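PDB 7KS4: phage terminase large subunit from Thermus phage P7426, which probably acts as the ATP-driven motor that moves viral DNA into capsids and as the endonuclease that cuts the genome, this chain being its N-terminal ATPase domain. Local coordinates for residues V39-R44 and Y253-V258; G43-K48 and D228-R233; L153-M158 and I182-G187; E193-G198 and F219-A224. All blocks are in the same frame, centred on the assembly; numbering follows the deposited sequence.

Interaction 1 (V39-R44 and Y253-V258); sequences VACLGR and YGAEFV. With SO4 (sulfate ion), chain H.
Sulfate O4 is gripped from both segments, by Tyr253 OH at 2.9 Å and by Arg44 NH1 at 3.0 Å, though both hydrogen bonds are weak. The oxygen lies at the edge of the Arg44 guanidinium, and Arg240 gives the anion a further hydrogen bond. The Arg44 chain is extended from CG to NE (chi2 -178°, chi3 176°), carrying NE away from the backbone; NH1 comes within 4.3 Å of Tyr253 OH, while NE has a long, weak ion pair with Glu252. No hydrogen bond runs directly between segments 39-44 and 253-258.

Deeper in the contact the chemistry turns apolar. Ala255, at a positive phi just past helix 246-252, aims its methyl at the backbone where strand 37-42 ends, with CB 3.7 Å from Gly43 N. Cys41 SG stands anti to its backbone N (chi1 175°), a position that brings it 3.6 Å from Phe257 CZ. The sulfur approaches the Phe257 ring obliquely, 4.2 Å from its centroid, in a Cys sulfur-aromatic contact. The same sulfur also lies 3.5 Å from Ala255 O, whose hydrogen-bonding partner is His223 NE2. Phe191 and Phe195 of helix 190-197 extend this core around Cys41 and Phe257.

Segment 39-44 runs from the strand next to edge strand 219-224 of the P-loop ATPase sheet into the ADP pocket, which includes Gly43 and Arg44. The buried half of the contact therefore relies on close packing, whereas the outer half is bridged by an anion probably taken from the crystallisation liquor; two arginines around it are consistent with a positively polarised site.

Interaction 2 (G43-K48 and D228-R233); sequences GRQSGK and DVWPER. With SO4 (sulfate ion), chain H.
Gln45 carries most of the contact with segment 228-233. Its O accepts a bond from Trp230 NE1, 2.7 Å long, with the donor in the carbonyl plane and an N-H...O angle of 133°. The extended Gln45 chain reaches on to Arg233, where OE1 is modelled 2.6 Å from NH1; the place of OE1 is less sure, so this bond is doubtful in detail. The Arg233 guanidinium in turn lies over one face of the Trp230 indole, with Val229 CG1 on the opposite face. Gln45, at a positive phi, is the third residue of a type II turn from Gly43 to Ser46, after Arg44, whose carbonyl oxygen is bound by Ser226 OG.

The turn forms part of the P-loop, whose backbone N-H groups at Gln45 and Gly47 bind ADP phosphate oxygens. Ser46 next packs its OG against Val229 CG2, 3.7 Å away, at the end of helix 226-229. The same OG bonds to Gly43 O at 2.7 Å. Gly47 takes the N-cap position of helix 48-62, and its O is bound by Gln27 NE2. Lys48 begins that helix and sends NZ back to an ADP beta-phosphate oxygen in a salt bridge. NZ also bonds to Gly43 O at 2.8 Å, on the opposite face of the carbonyl plane from Ser46 OG. Ser46 and Lys48 are each modelled in two conformers, and these bonds belong to one of them.

Interaction 3 (L153-M158 and I182-G187); sequences LDEAAM and ISTPKG
The Glu155 carboxylate meets Thr184 on the syn side of both its oxygens. Thr184 N bonds to OE2 at 2.8 Å in an almost straight line (176°), lying 25° out of the carboxylate plane, while Thr184 OG1 donates to OE1 at 3.0 Å. A bend at chi2 of Glu155 (-57°) turns CD back toward segment 182-187. Lys186 NZ adds a long salt bridge to OE1 at 3.8 Å, but its stronger partner is Glu252. The other carboxylate, that of Asp154, is held by Gln77 NE2 at OD2, and the nearest side-chain atom of Asp154 is about 3 Å from the bound magnesium.

The backbones of the two neighbouring parallel strands are also joined: Ile182 N to Leu153 O at 2.9 Å, then Ala156 N to Ile182 O at 3.0 Å as the chain turns into a short 3-10 segment. Ser183 OG continues the network, accepting from Ala157 N at 2.9 Å and donating to Thr184 O. Farther out, Met158 SD lies 3.6 Å from Lys186 CG.

Leu153, Asp154 and Glu155 end the predicted Walker B motif, Glu155 being the predicted ATPase active-site residue. Ser183 ends the next strand and Thr184 follows it, where large terminases probably carry their coupling motif. Two Thr184 donors, one on each oxygen, fix the rotation of the Glu155 carboxylate against that strand end, a hold that could bear on the glutamate switch of these packaging ATPases.

Interaction 4 (E193-G198 and F219-A224); sequences EFFLMG and FESFHA
Phe195 and Met197 of helix 190-197 pack on Phe219 and Ser221 of strand 219-224, an outermost strand of the P-loop ATPase sheet. The helix segment crosses the strand at -106°, with their axes 7.0 Å apart. Phe219 meets two side chains of the helix: its edge points into the face of Phe194 in a T-shaped pair (planes at 82°, centroids 5.4 Å apart), while Met197 lies alongside it over one ring face. There CB makes a CH-pi contact and SD a Met-aromatic one, the sulfur 4.0 Å from the ring centroid.

Farther along the strand, Ser221 CB sits over the face of Phe195, 4.1 Å from its centroid, and Phe222 O lies at the ring edge beside CE1. Phe195 CZ also touches His223 CB. Phe257 and Trp199 pack on Phe195 as well.

Polar groups close the helix end. Ser221 OG bonds to Phe195 O, which also accepts Gly198 N; the modelled 2.5 Å is very short and its exact length doubtful. Ser221 N bonds to Gly198 O at 2.8 Å from above the carbonyl plane, and one water donates to both Gly198 O and Ser221 O.

In the fold
From the N terminus, strand 37-42 and the P-loop supply the first segments of interactions 1 and 2, which share Gly43 and Arg44. Interaction 1 closes the largest loop, returning at 253-258 after helix 246-252; the loop of interaction 2, ending at 228-233, falls within it. Inside both lie two short loops in series: interaction 3 joins the ends of strands 150-153 and 178-183 around helix 161-175, and interaction 4 follows, setting helix 190-197 on strand 219-224. Strand 37-42 runs between strands 178-183 and 219-224, so interactions 1, 3 and 4 meet in one sheet, while interaction 2 ties the nucleotide loop to helix 226-229.

Interaction 1 (V39-R44 and Y253-V258)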
# COMPACT_ATOMS: atom_id res chain seq x y z
N VAL A 39 4.74 -7.61 -0.14
CA VAL A 39 5.84 -6.78 -0.61
C VAL A 39 5.73 -6.73 -2.13
O VAL A 39 5.87 -7.77 -2.80
CB VAL A 39 7.21 -7.33 -0.17
CG1 VAL A 39 8.32 -6.33 -0.49
CG2 VAL A 39 7.21 -7.66 1.32
N ALA A 40 5.48 -5.55 -2.68
CA ALA A 40 5.32 -5.38 -4.12
C ALA A 40 6.46 -4.52 -4.65
O ALA A 40 6.55 -3.33 -4.34
CB ALA A 40 3.97 -4.76 -4.46
N CYS A 41 7.32 -5.13 -5.46
CA CYS A 41 8.40 -4.42 -6.15
C CYS A 41 7.95 -4.26 -7.59
O CYS A 41 8.05 -5.19 -8.39
CB CYS A 41 9.71 -5.19 -6.04
SG CYS A 41 11.05 -4.43 -6.99
N LEU A 42 7.43 -3.07 -7.92
CA LEU A 42 6.80 -2.82 -9.21
C LEU A 42 7.33 -1.51 -9.77
O LEU A 42 7.63 -0.56 -9.04
CB LEU A 42 5.25 -2.77 -9.10
CG LEU A 42 4.53 -3.83 -8.26
CD1 LEU A 42 3.02 -3.58 -8.26
CD2 LEU A 42 4.80 -5.24 -8.76
N GLY A 43 7.47 -1.46 -11.09
CA GLY A 43 7.90 -0.24 -11.75
C GLY A 43 6.83 0.83 -11.71
O GLY A 43 5.68 0.61 -11.31
N ARG A 44 7.22 2.03 -12.12
CA ARG A 44 6.26 3.12 -12.24
C ARG A 44 5.10 2.72 -13.15
O ARG A 44 5.27 1.94 -14.09
CB ARG A 44 6.93 4.37 -12.81
CG ARG A 44 8.04 4.90 -11.96
CD ARG A 44 8.62 6.15 -12.58
NE ARG A 44 9.65 6.75 -11.73
CZ ARG A 44 10.29 7.87 -12.02
NH1 ARG A 44 10.02 8.54 -13.14
NH2 ARG A 44 11.21 8.34 -11.19
N TYR A 253 11.66 1.35 -14.15
CA TYR A 253 10.80 0.63 -15.08
C TYR A 253 11.01 -0.86 -15.05
O TYR A 253 10.04 -1.62 -15.05
CB TYR A 253 11.04 1.15 -16.51
CG TYR A 253 10.75 2.62 -16.63
CD1 TYR A 253 9.47 3.11 -16.43
CD2 TYR A 253 11.75 3.53 -16.96
CE1 TYR A 253 9.19 4.45 -16.54
CE2 TYR A 253 11.48 4.88 -17.08
CZ TYR A 253 10.20 5.33 -16.86
OH TYR A 253 9.92 6.68 -16.98
N GLY A 254 12.26 -1.33 -15.01
CA GLY A 254 12.51 -2.75 -14.90
C GLY A 254 12.18 -3.32 -13.54
O GLY A 254 11.98 -4.54 -13.42
N ALA A 255 12.10 -2.48 -12.51
CA ALA A 255 11.90 -2.95 -11.13
C ALA A 255 13.02 -3.91 -10.73
O ALA A 255 12.80 -4.87 -9.99
CB ALA A 255 10.53 -3.59 -10.96
N GLU A 256 14.23 -3.64 -11.21
CA GLU A 256 15.37 -4.51 -10.96
C GLU A 256 16.09 -4.10 -9.68
O GLU A 256 16.20 -2.91 -9.37
CB GLU A 256 16.35 -4.47 -12.14
CG GLU A 256 15.80 -5.11 -13.39
CD GLU A 256 16.77 -5.04 -14.56
OE1 GLU A 256 17.99 -4.95 -14.33
OE2 GLU A 256 16.29 -5.08 -15.71
N PHE A 257 16.54 -5.11 -8.95
CA PHE A 257 17.40 -4.92 -7.78
C PHE A 257 18.84 -4.95 -8.26
O PHE A 257 19.34 -6.00 -8.67
CB PHE A 257 17.17 -6.03 -6.76
CG PHE A 257 15.85 -5.97 -6.06
CD1 PHE A 257 15.64 -5.10 -5.01
CD2 PHE A 257 14.83 -6.85 -6.41
CE1 PHE A 257 14.43 -5.07 -4.34
CE2 PHE A 257 13.62 -6.83 -5.75
CZ PHE A 257 13.42 -5.94 -4.70
N VAL A 258 19.52 -3.81 -8.19
CA VAL A 258 20.88 -3.67 -8.72
C VAL A 258 21.79 -3.23 -7.58
O VAL A 258 21.45 -2.32 -6.81
CB VAL A 258 20.93 -2.67 -9.89
CG1 VAL A 258 19.94 -3.07 -10.97
CG2 VAL A 258 20.61 -1.26 -9.41
S SO4 H . 8.58 10.55 -15.67
O1 SO4 H . 8.83 11.31 -16.90
O2 SO4 H . 7.16 10.65 -15.32
O3 SO4 H . 9.39 11.11 -14.60
O4 SO4 H . 8.91 9.15 -15.87

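Interaction 2 (G43-K48 and D228-R233)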
# COMPACT_ATOMS: atom_id res chain seq x y z
N GLY A 43 7.47 -1.46 -11.09
CA GLY A 43 7.90 -0.24 -11.75
C GLY A 43 6.83 0.83 -11.71
O GLY A 43 5.68 0.61 -11.31
N ARG A 44 7.22 2.03 -12.12
CA ARG A 44 6.26 3.12 -12.24
C ARG A 44 5.10 2.72 -13.15
O ARG A 44 5.27 1.94 -14.09
CB ARG A 44 6.93 4.37 -12.81
CG ARG A 44 8.04 4.90 -11.96
CD ARG A 44 8.62 6.15 -12.58
NE ARG A 44 9.65 6.75 -11.73
CZ ARG A 44 10.29 7.87 -12.02
NH1 ARG A 44 10.02 8.54 -13.14
NH2 ARG A 44 11.21 8.34 -11.19
N GLN A 45 3.92 3.28 -12.85
CA GLN A 45 2.70 3.06 -13.62
C GLN A 45 2.13 1.66 -13.42
O GLN A 45 1.32 1.20 -14.23
CB GLN A 45 2.93 3.32 -15.11
CG GLN A 45 3.52 4.69 -15.41
CD GLN A 45 3.64 4.97 -16.90
OE1 GLN A 45 3.65 4.05 -17.72
NE2 GLN A 45 3.74 6.25 -17.25
N SER A 46 2.53 0.96 -12.36
CA SER A 46 2.06 -0.40 -12.14
C SER A 46 0.75 -0.47 -11.37
O SER A 46 0.21 -1.57 -11.22
CB SER A 46 3.12 -1.21 -11.40
OG SER A 46 4.25 -1.47 -12.23
N GLY A 47 0.24 0.65 -10.88
CA GLY A 47 -1.00 0.66 -10.13
C GLY A 47 -0.83 0.51 -8.63
O GLY A 47 -1.82 0.22 -7.94
N LYS A 48 0.39 0.71 -8.13
CA LYS A 48 0.68 0.56 -6.71
C LYS A 48 -0.23 1.43 -5.85
O LYS A 48 -0.84 0.96 -4.89
CB LYS A 48 2.16 0.92 -6.47
CG LYS A 48 3.17 -0.13 -7.02
CD LYS A 48 4.67 0.24 -6.88
CE LYS A 48 5.05 1.62 -7.39
NZ LYS A 48 4.94 1.71 -8.87
N ASP A 228 5.39 -4.90 -17.94
CA ASP A 228 4.55 -6.05 -17.62
C ASP A 228 3.10 -5.63 -17.45
O ASP A 228 2.18 -6.38 -17.82
CB ASP A 228 5.04 -6.74 -16.34
CG ASP A 228 6.38 -7.44 -16.53
OD1 ASP A 228 6.63 -7.98 -17.63
OD2 ASP A 228 7.17 -7.47 -15.56
N VAL A 229 2.86 -4.45 -16.89
CA VAL A 229 1.50 -3.94 -16.74
C VAL A 229 1.04 -3.21 -18.00
O VAL A 229 -0.15 -3.25 -18.33
CB VAL A 229 1.40 -3.02 -15.52
CG1 VAL A 229 -0.06 -2.66 -15.25
CG2 VAL A 229 2.05 -3.67 -14.28
N TRP A 230 1.96 -2.53 -18.69
CA TRP A 230 1.65 -1.76 -19.89
C TRP A 230 2.50 -2.31 -21.04
O TRP A 230 3.49 -1.69 -21.44
CB TRP A 230 1.90 -0.27 -19.68
CG TRP A 230 1.01 0.31 -18.63
CD1 TRP A 230 1.38 0.75 -17.39
CD2 TRP A 230 -0.40 0.50 -18.71
NE1 TRP A 230 0.28 1.21 -16.70
CE2 TRP A 230 -0.83 1.07 -17.49
CE3 TRP A 230 -1.36 0.25 -19.71
CZ2 TRP A 230 -2.16 1.39 -17.24
CZ3 TRP A 230 -2.68 0.57 -19.46
CH2 TRP A 230 -3.07 1.13 -18.23
N PRO A 231 2.13 -3.47 -21.59
CA PRO A 231 2.94 -4.03 -22.69
C PRO A 231 2.99 -3.13 -23.91
O PRO A 231 3.99 -3.15 -24.65
CB PRO A 231 2.23 -5.36 -23.01
CG PRO A 231 1.24 -5.58 -21.91
CD PRO A 231 0.90 -4.24 -21.35
N GLU A 232 1.94 -2.35 -24.17
CA GLU A 232 1.93 -1.48 -25.33
C GLU A 232 2.89 -0.30 -25.19
O GLU A 232 3.15 0.38 -26.18
CB GLU A 232 0.51 -0.98 -25.60
CG GLU A 232 -0.03 0.05 -24.59
CD GLU A 232 -0.76 -0.56 -23.40
OE1 GLU A 232 -0.42 -1.69 -22.97
OE2 GLU A 232 -1.67 0.12 -22.88
N ARG A 233 3.39 -0.05 -23.98
CA ARG A 233 4.36 1.01 -23.72
C ARG A 233 5.79 0.50 -23.68
O ARG A 233 6.71 1.29 -23.45
CB ARG A 233 4.05 1.69 -22.38
CG ARG A 233 2.70 2.38 -22.32
CD ARG A 233 2.45 2.98 -20.94
NE ARG A 233 1.07 3.44 -20.78
CZ ARG A 233 0.52 3.77 -19.61
NH1 ARG A 233 1.23 3.71 -18.50
NH2 ARG A 233 -0.74 4.17 -19.57
S SO4 H . 8.58 10.55 -15.67
O1 SO4 H . 8.83 11.31 -16.90
O2 SO4 H . 7.16 10.65 -15.32
O3 SO4 H . 9.39 11.11 -14.60
O4 SO4 H . 8.91 9.15 -15.87

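Interaction 3 (L153-M158 and I182-G187)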
# COMPACT_ATOMS: atom_id res chain seq x y z
N LEU A 153 3.29 1.12 3.32
CA LEU A 153 4.55 1.83 3.12
C LEU A 153 4.68 2.09 1.62
O LEU A 153 4.80 1.14 0.84
CB LEU A 153 5.75 1.05 3.64
CG LEU A 153 6.03 1.16 5.14
CD1 LEU A 153 4.97 0.46 5.95
CD2 LEU A 153 7.41 0.59 5.46
N ASP A 154 4.64 3.36 1.24
CA ASP A 154 4.77 3.76 -0.15
C ASP A 154 6.21 4.20 -0.41
O ASP A 154 6.82 4.85 0.45
CB ASP A 154 3.80 4.89 -0.48
CG ASP A 154 3.69 5.16 -1.97
OD1 ASP A 154 3.96 4.24 -2.77
OD2 ASP A 154 3.33 6.29 -2.33
N GLU A 155 6.73 3.85 -1.57
CA GLU A 155 8.16 4.00 -1.87
C GLU A 155 9.01 3.57 -0.68
O GLU A 155 9.91 4.27 -0.20
CB GLU A 155 8.49 5.42 -2.31
CG GLU A 155 8.28 5.63 -3.82
CD GLU A 155 9.11 4.65 -4.66
OE1 GLU A 155 10.36 4.75 -4.65
OE2 GLU A 155 8.51 3.77 -5.30
N ALA A 156 8.72 2.35 -0.22
CA ALA A 156 9.34 1.81 0.98
C ALA A 156 10.86 1.72 0.87
O ALA A 156 11.56 1.88 1.87
CB ALA A 156 8.77 0.43 1.27
N ALA A 157 11.39 1.45 -0.33
CA ALA A 157 12.84 1.30 -0.46
C ALA A 157 13.57 2.59 -0.15
O ALA A 157 14.78 2.57 0.09
CB ALA A 157 13.20 0.80 -1.86
N MET A 158 12.87 3.72 -0.16
CA MET A 158 13.43 5.01 0.21
C MET A 158 13.17 5.37 1.67
O MET A 158 13.61 6.43 2.12
CB MET A 158 12.88 6.10 -0.71
CG MET A 158 13.42 6.04 -2.12
SD MET A 158 15.19 6.41 -2.18
CE MET A 158 15.19 8.19 -1.93
N ILE A 182 5.31 -1.40 -0.56
CA ILE A 182 5.31 -1.20 -2.00
C ILE A 182 6.39 -0.19 -2.36
O ILE A 182 6.57 0.81 -1.66
CB ILE A 182 3.93 -0.75 -2.53
CG1 ILE A 182 3.52 0.59 -1.91
CG2 ILE A 182 2.89 -1.80 -2.21
CD1 ILE A 182 2.14 1.09 -2.34
N SER A 183 7.12 -0.46 -3.44
CA SER A 183 8.17 0.47 -3.83
C SER A 183 8.71 0.12 -5.21
O SER A 183 8.64 -1.04 -5.64
CB SER A 183 9.34 0.44 -2.83
OG SER A 183 10.21 1.54 -3.02
N THR A 184 9.25 1.12 -5.89
CA THR A 184 10.26 0.80 -6.88
C THR A 184 11.57 0.52 -6.14
O THR A 184 11.82 1.11 -5.09
CB THR A 184 10.46 1.95 -7.86
OG1 THR A 184 10.93 3.10 -7.15
CG2 THR A 184 9.14 2.30 -8.55
N PRO A 185 12.39 -0.40 -6.63
CA PRO A 185 13.56 -0.82 -5.85
C PRO A 185 14.66 0.23 -5.83
O PRO A 185 14.80 1.04 -6.76
CB PRO A 185 14.02 -2.10 -6.55
CG PRO A 185 13.54 -1.95 -7.96
CD PRO A 185 12.24 -1.19 -7.86
N LYS A 186 15.46 0.20 -4.77
CA LYS A 186 16.56 1.14 -4.59
C LYS A 186 17.81 0.40 -4.13
O LYS A 186 18.46 0.75 -3.14
CB LYS A 186 16.16 2.25 -3.61
CG LYS A 186 16.10 3.62 -4.23
CD LYS A 186 14.89 3.78 -5.11
CE LYS A 186 14.77 5.19 -5.64
NZ LYS A 186 13.57 5.34 -6.50
N GLY A 187 18.15 -0.66 -4.85
CA GLY A 187 19.32 -1.43 -4.53
C GLY A 187 19.05 -2.53 -3.52
O GLY A 187 17.90 -2.90 -3.22

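Interaction 4 (E193-G198 and F219-A224)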
# COMPACT_ATOMS: atom_id res chain seq x y z
N GLU A 193 15.52 -7.37 0.99
CA GLU A 193 15.44 -8.50 1.91
C GLU A 193 14.00 -8.93 2.12
O GLU A 193 13.68 -10.12 2.04
CB GLU A 193 16.09 -8.14 3.24
CG GLU A 193 17.53 -7.74 3.07
CD GLU A 193 18.15 -7.18 4.31
OE1 GLU A 193 17.41 -6.88 5.28
OE2 GLU A 193 19.39 -7.05 4.31
N PHE A 194 13.12 -7.97 2.41
CA PHE A 194 11.72 -8.29 2.65
C PHE A 194 11.07 -8.86 1.40
O PHE A 194 10.26 -9.78 1.48
CB PHE A 194 10.96 -7.05 3.13
CG PHE A 194 10.98 -6.87 4.62
CD1 PHE A 194 12.14 -7.09 5.34
CD2 PHE A 194 9.84 -6.48 5.30
CE1 PHE A 194 12.17 -6.93 6.71
CE2 PHE A 194 9.86 -6.32 6.67
CZ PHE A 194 11.03 -6.54 7.38
N PHE A 195 11.42 -8.30 0.24
CA PHE A 195 10.92 -8.86 -1.01
C PHE A 195 11.27 -10.33 -1.13
O PHE A 195 10.41 -11.17 -1.43
CB PHE A 195 11.48 -8.08 -2.20
CG PHE A 195 11.08 -8.65 -3.52
CD1 PHE A 195 9.90 -8.26 -4.12
CD2 PHE A 195 11.87 -9.60 -4.15
CE1 PHE A 195 9.52 -8.80 -5.34
CE2 PHE A 195 11.49 -10.14 -5.36
CZ PHE A 195 10.32 -9.74 -5.95
N LEU A 196 12.53 -10.67 -0.89
CA LEU A 196 12.97 -12.05 -1.07
C LEU A 196 12.26 -12.99 -0.10
O LEU A 196 12.03 -14.16 -0.43
CB LEU A 196 14.48 -12.13 -0.89
CG LEU A 196 15.25 -13.10 -1.78
CD1 LEU A 196 15.05 -12.78 -3.25
CD2 LEU A 196 16.73 -13.08 -1.42
N MET A 197 11.92 -12.51 1.10
CA MET A 197 11.23 -13.36 2.07
C MET A 197 9.91 -13.89 1.53
O MET A 197 9.43 -14.93 1.99
CB MET A 197 10.98 -12.58 3.36
CG MET A 197 12.23 -12.32 4.17
SD MET A 197 11.95 -11.19 5.53
CE MET A 197 13.66 -10.86 5.98
N GLY A 198 9.31 -13.18 0.58
CA GLY A 198 8.04 -13.60 0.02
C GLY A 198 8.09 -13.98 -1.44
O GLY A 198 7.04 -14.18 -2.06
N PHE A 219 4.93 -14.00 4.38
CA PHE A 219 5.35 -13.06 3.35
C PHE A 219 4.89 -13.52 1.98
O PHE A 219 4.99 -14.71 1.65
CB PHE A 219 6.87 -12.90 3.34
CG PHE A 219 7.40 -11.95 4.38
CD1 PHE A 219 7.43 -12.31 5.72
CD2 PHE A 219 7.90 -10.72 4.01
CE1 PHE A 219 7.93 -11.43 6.68
CE2 PHE A 219 8.40 -9.84 4.96
CZ PHE A 219 8.41 -10.20 6.29
N GLU A 220 4.41 -12.58 1.17
CA GLU A 220 4.14 -12.85 -0.24
C GLU A 220 4.59 -11.64 -1.04
O GLU A 220 4.23 -10.51 -0.71
CB GLU A 220 2.66 -13.15 -0.50
CG GLU A 220 2.37 -13.45 -1.96
CD GLU A 220 0.98 -14.02 -2.17
OE1 GLU A 220 0.25 -14.14 -1.17
OE2 GLU A 220 0.64 -14.33 -3.32
N SER A 221 5.36 -11.88 -2.10
CA SER A 221 5.97 -10.81 -2.87
C SER A 221 5.48 -10.81 -4.31
O SER A 221 5.20 -11.87 -4.89
CB SER A 221 7.48 -10.91 -2.85
OG SER A 221 7.97 -10.73 -1.54
N PHE A 222 5.41 -9.61 -4.88
CA PHE A 222 4.92 -9.39 -6.23
C PHE A 222 5.92 -8.54 -6.99
O PHE A 222 6.52 -7.62 -6.41
CB PHE A 222 3.55 -8.70 -6.18
CG PHE A 222 2.61 -9.32 -5.20
CD1 PHE A 222 1.66 -10.23 -5.61
CD2 PHE A 222 2.70 -9.01 -3.85
CE1 PHE A 222 0.81 -10.82 -4.71
CE2 PHE A 222 1.84 -9.59 -2.94
CZ PHE A 222 0.90 -10.50 -3.38
N HIS A 223 6.12 -8.86 -8.27
CA HIS A 223 7.12 -8.20 -9.09
C HIS A 223 6.54 -7.92 -10.47
O HIS A 223 5.89 -8.78 -11.06
CB HIS A 223 8.38 -9.06 -9.24
CG HIS A 223 9.51 -8.34 -9.91
ND1 HIS A 223 10.03 -8.74 -11.12
CD2 HIS A 223 10.19 -7.22 -9.56
CE1 HIS A 223 11.00 -7.91 -11.47
NE2 HIS A 223 11.11 -6.98 -10.54
N ALA A 224 6.78 -6.71 -10.98
CA ALA A 224 6.34 -6.38 -12.33
C ALA A 224 7.08 -5.14 -12.80
O ALA A 224 7.14 -4.14 -12.08
CB ALA A 224 4.83 -6.15 -12.39
O HOH W 1 5.98 -14.60 -5.08